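Long-range contacts in restriction endonuclease (Mycobacterium sp., PDB 4F0Q), which cleaves DNA that carries methylated cytosine, acting as a tetrameric, modification-dependent restriction endonuclease, probably with magnesium as cofactor: residues 137-142 / 182-187; 83-88 / 152-157; 331-336 / 351-356. All blocks are in the same frame, centred on the assembly; numbering follows the deposited sequence.

Contact 1 (137-142 / 182-187)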
# COMPACT_ATOMS: atom_id res chain seq x y z
N GLU A 137 -5.47 -30.06 -18.68
CA GLU A 137 -5.47 -30.00 -20.13
C GLU A 137 -5.98 -28.66 -20.64
O GLU A 137 -5.54 -28.16 -21.67
CB GLU A 137 -6.29 -31.15 -20.72
CG GLU A 137 -5.63 -32.51 -20.61
CD GLU A 137 -6.52 -33.64 -21.10
OE1 GLU A 137 -7.75 -33.43 -21.20
OE2 GLU A 137 -5.99 -34.73 -21.39
N ALA A 138 -6.92 -28.07 -19.90
CA ALA A 138 -7.41 -26.74 -20.22
C ALA A 138 -6.39 -25.68 -19.81
O ALA A 138 -6.20 -24.70 -20.52
CB ALA A 138 -8.74 -26.48 -19.53
N ALA A 139 -5.75 -25.89 -18.67
CA ALA A 139 -4.77 -24.95 -18.14
C ALA A 139 -3.60 -24.78 -19.10
O ALA A 139 -3.01 -23.70 -19.20
CB ALA A 139 -4.27 -25.41 -16.78
N ARG A 140 -3.27 -25.86 -19.80
CA ARG A 140 -2.23 -25.81 -20.83
C ARG A 140 -2.55 -24.78 -21.91
O ARG A 140 -1.65 -24.13 -22.44
CB ARG A 140 -2.04 -27.20 -21.44
CG ARG A 140 -1.18 -27.24 -22.70
CD ARG A 140 0.24 -26.77 -22.42
NE ARG A 140 1.05 -26.78 -23.64
CZ ARG A 140 1.15 -25.75 -24.48
NH1 ARG A 140 0.51 -24.62 -24.22
NH2 ARG A 140 1.90 -25.85 -25.57
N LEU A 141 -3.83 -24.63 -22.22
CA LEU A 141 -4.25 -23.75 -23.32
C LEU A 141 -4.68 -22.36 -22.85
O LEU A 141 -4.63 -21.40 -23.63
CB LEU A 141 -5.37 -24.41 -24.12
CG LEU A 141 -4.98 -25.67 -24.89
CD1 LEU A 141 -6.18 -26.27 -25.60
CD2 LEU A 141 -3.87 -25.36 -25.88
N HIS A 142 -5.10 -22.25 -21.60
CA HIS A 142 -5.46 -20.95 -21.03
C HIS A 142 -4.22 -20.13 -20.73
O HIS A 142 -4.29 -18.93 -20.46
CB HIS A 142 -6.32 -21.13 -19.78
CG HIS A 142 -7.75 -21.46 -20.07
ND1 HIS A 142 -8.79 -20.61 -19.76
CD2 HIS A 142 -8.31 -22.55 -20.65
CE1 HIS A 142 -9.93 -21.16 -20.13
NE2 HIS A 142 -9.67 -22.34 -20.67
N ALA A 182 -15.30 -18.28 -17.90
CA ALA A 182 -14.10 -17.98 -17.12
C ALA A 182 -12.80 -18.43 -17.78
O ALA A 182 -12.77 -19.39 -18.54
CB ALA A 182 -14.23 -18.59 -15.72
N ILE A 183 -11.73 -17.70 -17.47
CA ILE A 183 -10.39 -18.08 -17.89
C ILE A 183 -9.63 -18.58 -16.66
O ILE A 183 -9.72 -17.99 -15.59
CB ILE A 183 -9.61 -16.87 -18.46
CG1 ILE A 183 -10.43 -16.19 -19.56
CG2 ILE A 183 -8.25 -17.31 -18.98
CD1 ILE A 183 -9.73 -14.99 -20.17
N ILE A 184 -8.90 -19.68 -16.82
CA ILE A 184 -8.05 -20.16 -15.74
C ILE A 184 -6.88 -19.20 -15.55
O ILE A 184 -5.89 -19.26 -16.28
CB ILE A 184 -7.52 -21.58 -16.02
CG1 ILE A 184 -8.68 -22.56 -16.19
CG2 ILE A 184 -6.60 -22.04 -14.89
CD1 ILE A 184 -8.24 -23.99 -16.40
N GLU A 185 -7.02 -18.31 -14.58
CA GLU A 185 -5.98 -17.33 -14.30
C GLU A 185 -4.82 -17.96 -13.54
O GLU A 185 -3.66 -17.65 -13.78
CB GLU A 185 -6.54 -16.14 -13.52
CG GLU A 185 -5.52 -15.04 -13.27
CD GLU A 185 -6.08 -13.89 -12.46
OE1 GLU A 185 -7.09 -14.10 -11.75
OE2 GLU A 185 -5.52 -12.78 -12.54
N ARG A 186 -5.15 -18.86 -12.61
CA ARG A 186 -4.11 -19.56 -11.87
C ARG A 186 -4.53 -20.98 -11.51
O ARG A 186 -5.71 -21.25 -11.30
CB ARG A 186 -3.71 -18.78 -10.62
CG ARG A 186 -2.42 -19.24 -9.97
CD ARG A 186 -1.92 -18.24 -8.93
NE ARG A 186 -2.83 -18.10 -7.81
CZ ARG A 186 -2.57 -17.40 -6.71
NH1 ARG A 186 -1.40 -16.78 -6.59
NH2 ARG A 186 -3.46 -17.32 -5.73
N LEU A 187 -3.56 -21.89 -11.46
CA LEU A 187 -3.82 -23.27 -11.04
C LEU A 187 -2.68 -23.73 -10.15
O LEU A 187 -1.54 -23.84 -10.59
CB LEU A 187 -3.96 -24.19 -12.26
CG LEU A 187 -4.50 -25.60 -12.04
CD1 LEU A 187 -5.25 -26.09 -13.27
CD2 LEU A 187 -3.39 -26.59 -11.68
O HOH W 1 -3.68 -21.57 -16.78
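His-142 and Ile-184 carry this contact, their side chains crossing at about a right angle. CG of His-142 stands anti to its carbonyl carbon (chi1 -78°), which turns the ring toward the strand, its ND1 and CE1 side facing Ala-182 and Ile-183. Ile-184 lays its CG1 over one ring face, off-centre, near the ring's border. Ile-184 CG1 lies 4.2 Å from the centroid of the His-142 ring, a CH-pi contact. The ring edge meets other atoms: Ile-183 CG2 comes within 3.4 Å of His-142 ND1, near the ring plane, and the carbonyl oxygen of Ala-182 lies beside CE1. NE2 is hydrogen-bonded to the backbone oxygen of Pro-154, which would limit the ring's rotation. Helix 130-142 packs across the long strand 175-193 of the N-terminal region, consistent with the PUA-like fold of its family. The two short axes are almost perpendicular, at 88°, and approach to 8.2 Å. One turn back lie two small residues, Ala-138 and Ala-139. The CD1 tip of Ile-184, extended by an anti chi2, reaches Ala-138 CB at 4.0 Å and also touches Ala-139. Ala-139 CB meets Leu-187 CD1 at 3.7 Å. A water links the backbones, donating to Ala-139 O at 3.3 Å and to Ile-184 O at 3.2 Å. Ala-139 and Leu-187 both pack on His-189 of the second subunit.

Contact 2 (83-88 / 152-157); sequences ALIAIR and LAPPLF
Leu-156 sits at the apolar centre, with its two methyls divided between two isoleucines. Leu-156 CD1 lies 4.1 Å from Ile-85 CB. Leu-156 CD2 meets the CD1 tip of Ile-87 at 3.9 Å, the two side chains crossing obliquely. Pro-154 CB adds to this side, packing on Ile-85 CG1 and on the backbone of Leu-84. Across the sheet, Leu-84 holds CG in the crowded position between backbone N and carbonyl carbon (chi1 82°). This brings Leu-84 CD1 over a face of the Phe-157 ring, 4.1 Å from Phe-157 CD1, while Pro-155 CB lies at the ring edge. Phe-157 also meets the ring of Phe-221. The backbones pair as parallel strands, Ile-85 with Leu-156 and Ala-86 with Phe-157, joining strand 85-89 to strand 156-166 in the mixed sheet of the N-terminal region. Ile-85 N gives a nearly straight bond to Pro-155 O (3.0 Å, 178°). Ile-87 N does the same to Phe-157 O at 3.1 Å. Between them, the bond from Phe-157 N to Ile-85 O is weak and bent (129°). A water donates to Ile-85 O at 2.7 Å and, weakly, to Phe-157 O.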
# COMPACT_ATOMS: atom_id res chain seq x y z
N ALA A 83 -14.39 -28.16 -26.99
CA ALA A 83 -15.36 -27.08 -27.16
C ALA A 83 -15.48 -26.19 -25.93
O ALA A 83 -15.34 -24.97 -26.02
CB ALA A 83 -16.72 -27.65 -27.54
N LEU A 84 -15.73 -26.80 -24.78
CA LEU A 84 -15.88 -26.06 -23.54
C LEU A 84 -15.80 -26.98 -22.33
O LEU A 84 -15.80 -28.20 -22.46
CB LEU A 84 -17.22 -25.31 -23.51
CG LEU A 84 -18.48 -26.09 -23.09
CD1 LEU A 84 -19.64 -25.13 -22.86
CD2 LEU A 84 -18.86 -27.15 -24.11
N ILE A 85 -15.71 -26.37 -21.15
CA ILE A 85 -15.80 -27.11 -19.89
C ILE A 85 -16.94 -26.55 -19.05
O ILE A 85 -16.91 -25.39 -18.64
CB ILE A 85 -14.48 -27.06 -19.10
CG1 ILE A 85 -13.39 -27.83 -19.84
CG2 ILE A 85 -14.68 -27.65 -17.71
CD1 ILE A 85 -12.08 -27.90 -19.10
N ALA A 86 -17.94 -27.38 -18.80
CA ALA A 86 -19.11 -26.97 -18.02
C ALA A 86 -18.94 -27.37 -16.56
O ALA A 86 -18.84 -28.55 -16.24
CB ALA A 86 -20.37 -27.59 -18.60
N ILE A 87 -18.93 -26.37 -15.68
CA ILE A 87 -18.72 -26.61 -14.26
C ILE A 87 -19.98 -26.34 -13.44
O ILE A 87 -20.57 -25.26 -13.53
CB ILE A 87 -17.55 -25.77 -13.71
CG1 ILE A 87 -16.22 -26.31 -14.24
CG2 ILE A 87 -17.54 -25.76 -12.19
CD1 ILE A 87 -15.02 -25.48 -13.85
N ARG A 88 -20.38 -27.33 -12.65
CA ARG A 88 -21.54 -27.20 -11.78
C ARG A 88 -21.11 -27.22 -10.31
O ARG A 88 -20.71 -28.26 -9.79
CB ARG A 88 -22.54 -28.32 -12.05
CG ARG A 88 -23.74 -28.33 -11.12
CD ARG A 88 -24.72 -29.42 -11.52
NE ARG A 88 -25.79 -29.59 -10.53
CZ ARG A 88 -26.78 -30.47 -10.66
NH1 ARG A 88 -26.84 -31.25 -11.72
NH2 ARG A 88 -27.71 -30.56 -9.71
N LEU A 152 -7.65 -22.58 -29.12
CA LEU A 152 -8.12 -23.92 -28.81
C LEU A 152 -8.64 -24.04 -27.39
O LEU A 152 -9.35 -24.99 -27.06
CB LEU A 152 -6.98 -24.93 -29.02
CG LEU A 152 -6.38 -25.00 -30.43
CD1 LEU A 152 -5.17 -25.92 -30.44
CD2 LEU A 152 -7.43 -25.47 -31.42
N ALA A 153 -8.28 -23.08 -26.54
CA ALA A 153 -8.65 -23.11 -25.13
C ALA A 153 -10.16 -23.14 -24.91
O ALA A 153 -10.87 -22.24 -25.34
CB ALA A 153 -8.03 -21.92 -24.40
N PRO A 154 -10.64 -24.19 -24.22
CA PRO A 154 -12.07 -24.35 -23.92
C PRO A 154 -12.53 -23.41 -22.82
O PRO A 154 -12.00 -23.45 -21.71
CB PRO A 154 -12.16 -25.81 -23.46
CG PRO A 154 -10.81 -26.12 -22.91
CD PRO A 154 -9.84 -25.33 -23.75
N PRO A 155 -13.52 -22.56 -23.12
CA PRO A 155 -14.10 -21.63 -22.14
C PRO A 155 -14.70 -22.37 -20.94
O PRO A 155 -15.31 -23.42 -21.12
CB PRO A 155 -15.21 -20.94 -22.93
CG PRO A 155 -14.79 -21.06 -24.35
CD PRO A 155 -14.11 -22.38 -24.46
N LEU A 156 -14.52 -21.82 -19.75
CA LEU A 156 -15.10 -22.41 -18.55
C LEU A 156 -16.42 -21.75 -18.18
O LEU A 156 -16.46 -20.73 -17.50
CB LEU A 156 -14.12 -22.33 -17.37
CG LEU A 156 -13.21 -23.54 -17.14
CD1 LEU A 156 -12.26 -23.76 -18.31
CD2 LEU A 156 -12.44 -23.40 -15.84
N PHE A 157 -17.51 -22.35 -18.65
CA PHE A 157 -18.85 -21.87 -18.35
C PHE A 157 -19.26 -22.31 -16.95
O PHE A 157 -19.47 -23.49 -16.69
CB PHE A 157 -19.86 -22.40 -19.38
CG PHE A 157 -19.91 -21.59 -20.64
CD1 PHE A 157 -18.77 -21.42 -21.42
CD2 PHE A 157 -21.09 -20.99 -21.05
CE1 PHE A 157 -18.82 -20.68 -22.58
CE2 PHE A 157 -21.14 -20.25 -22.21
CZ PHE A 157 -20.00 -20.09 -22.98
O HOH W 2 -16.84 -24.05 -16.28

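Contact 3 (331-336 / 351-356); sequences GGVDFI and VVLGQA. With MG (magnesium ion), chain E.
Asp-334, Gln-355 and Ala-356 give the magnesium ion three oxygens, and three waters complete six ligands. Asp-334 keeps CG anti to its carbonyl carbon. Asp-334 OD2 then binds the magnesium at 2.1 Å. OD1 turns to the NE2 of Gln-355, a weak bond, and to a salt bridge with Arg-326. Gln-355 starts with CG anti to the backbone N and bends at chi2 (62°), so its amide folds back beside Asp-334. The amide and carboxylate planes stand 72° apart. OE1 faces the ion, while Gln-355 NE2 makes a very short bond of 2.4 Å to Gly-332 O, lying above that carbonyl's plane. The metal, with this bent bond, probably fixes the amide's rotation. The charge of the ion probably keeps Asp-334 ionised. Ala-356 supplies its backbone O to the metal, and its N bonds weakly to Asp-334 OD2. The arrangement fits the PD-(D/E)XK nuclease fold to which the family belongs, with the metal held at one end of a beta hairpin.

Phe-335 holds CG in the crowded position (chi1 60°), which lays its ring face against Gly-354. Gly-354 CA sits tightly over the ring centre, 3.5 Å from the centroid of Phe-335. Gly-354 N bonds to Phe-335 O at 2.6 Å, in a hydrogen-bonded antiparallel pair. Gly-354 O takes bonds from Asp-334 N at 2.6 Å and Phe-335 N at 3.2 Å. Asp-334 and Phe-335 thus both face Gly-354, a classic beta bulge. On the other face, Leu-353 packs against Val-333 CG2 and Ile-336 CD1, the latter 3.8 Å from Leu-353 CG. Helix 297-314 covers Phe-335 and Ala-356. Strands 319-324 and 381-387 flank the hairpin on either side.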
# COMPACT_ATOMS: atom_id res chain seq x y z
N GLY A 331 -3.44 0.10 23.35
CA GLY A 331 -2.92 1.13 22.48
C GLY A 331 -3.64 1.13 21.14
O GLY A 331 -4.53 0.32 20.91
N GLY A 332 -3.24 2.05 20.26
CA GLY A 332 -3.86 2.15 18.95
C GLY A 332 -3.54 0.98 18.05
O GLY A 332 -4.42 0.43 17.39
N VAL A 333 -2.27 0.58 18.03
CA VAL A 333 -1.82 -0.53 17.19
C VAL A 333 -1.51 -1.76 18.04
O VAL A 333 -0.80 -1.66 19.04
CB VAL A 333 -0.57 -0.14 16.38
CG1 VAL A 333 -0.14 -1.30 15.48
CG2 VAL A 333 -0.84 1.11 15.56
N ASP A 334 -2.05 -2.90 17.64
CA ASP A 334 -1.89 -4.14 18.40
C ASP A 334 -0.78 -5.04 17.86
O ASP A 334 -0.16 -5.79 18.61
CB ASP A 334 -3.21 -4.90 18.47
CG ASP A 334 -4.25 -4.20 19.32
OD1 ASP A 334 -4.12 -2.97 19.51
OD2 ASP A 334 -5.19 -4.87 19.80
N PHE A 335 -0.53 -4.96 16.56
CA PHE A 335 0.56 -5.73 15.96
C PHE A 335 1.09 -5.12 14.66
O PHE A 335 0.42 -4.32 14.01
CB PHE A 335 0.16 -7.20 15.75
CG PHE A 335 -1.02 -7.40 14.85
CD1 PHE A 335 -2.31 -7.44 15.37
CD2 PHE A 335 -0.85 -7.56 13.48
CE1 PHE A 335 -3.40 -7.63 14.54
CE2 PHE A 335 -1.94 -7.75 12.65
CZ PHE A 335 -3.22 -7.78 13.18
N ILE A 336 2.31 -5.51 14.31
CA ILE A 336 2.98 -4.99 13.12
C ILE A 336 3.41 -6.14 12.21
O ILE A 336 3.89 -7.17 12.67
CB ILE A 336 4.23 -4.16 13.51
CG1 ILE A 336 3.83 -2.96 14.36
CG2 ILE A 336 4.97 -3.68 12.27
CD1 ILE A 336 2.97 -1.95 13.63
N VAL A 351 4.44 -1.31 5.31
CA VAL A 351 4.24 -1.66 6.71
C VAL A 351 2.77 -1.86 7.03
O VAL A 351 1.92 -1.05 6.67
CB VAL A 351 4.84 -0.58 7.64
CG1 VAL A 351 4.71 -0.99 9.09
CG2 VAL A 351 6.29 -0.32 7.28
N VAL A 352 2.47 -2.96 7.72
CA VAL A 352 1.11 -3.29 8.09
C VAL A 352 0.86 -3.04 9.57
O VAL A 352 1.51 -3.64 10.43
CB VAL A 352 0.78 -4.76 7.77
CG1 VAL A 352 -0.66 -5.08 8.16
CG2 VAL A 352 1.00 -5.05 6.29
N LEU A 353 -0.07 -2.14 9.87
CA LEU A 353 -0.46 -1.87 11.24
C LEU A 353 -1.73 -2.63 11.58
O LEU A 353 -2.75 -2.48 10.91
CB LEU A 353 -0.66 -0.36 11.46
CG LEU A 353 0.56 0.47 11.86
CD1 LEU A 353 1.67 0.38 10.83
CD2 LEU A 353 0.16 1.92 12.09
N GLY A 354 -1.65 -3.46 12.61
CA GLY A 354 -2.78 -4.29 12.99
C GLY A 354 -3.48 -3.83 14.25
O GLY A 354 -2.86 -3.27 15.16
N GLN A 355 -4.79 -4.06 14.30
CA GLN A 355 -5.59 -3.77 15.48
C GLN A 355 -6.59 -4.89 15.71
O GLN A 355 -7.25 -5.34 14.78
CB GLN A 355 -6.33 -2.45 15.31
CG GLN A 355 -7.43 -2.21 16.34
CD GLN A 355 -6.89 -2.15 17.76
OE1 GLN A 355 -7.41 -2.81 18.66
NE2 GLN A 355 -5.84 -1.36 17.96
N ALA A 356 -6.70 -5.35 16.95
CA ALA A 356 -7.59 -6.45 17.28
C ALA A 356 -8.54 -6.07 18.42
O ALA A 356 -8.11 -5.56 19.45
CB ALA A 356 -6.79 -7.68 17.66
MG MG E . -7.00 -4.03 20.32
O HOH W 3 -6.46 -5.63 21.53
O HOH W 4 -8.70 -3.81 21.51
O HOH W 5 -5.78 -2.46 21.03

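In the fold
Contacts 1 and 2 form one continuous block, with centres 10 Å apart. Strands 156-166 and 175-193 are neighbours in the same sheet, and Ala-182 N lies 2.7 Å from Leu-156 O, a probable hydrogen bond. The bond from His-142 to Pro-154 is a second link. Ala-138, which packs on the strand in contact 1, also touches Ile-85 of contact 2. Their segments alternate along the chain. Contact 3 follows later, in the nuclease part of the chain, where it holds the magnesium site. Its centre lies about 38 Å from that of contact 1 and about 44 Å from that of contact 2. It touches neither: the nearest atoms are about 18 Å and about 32 Å away.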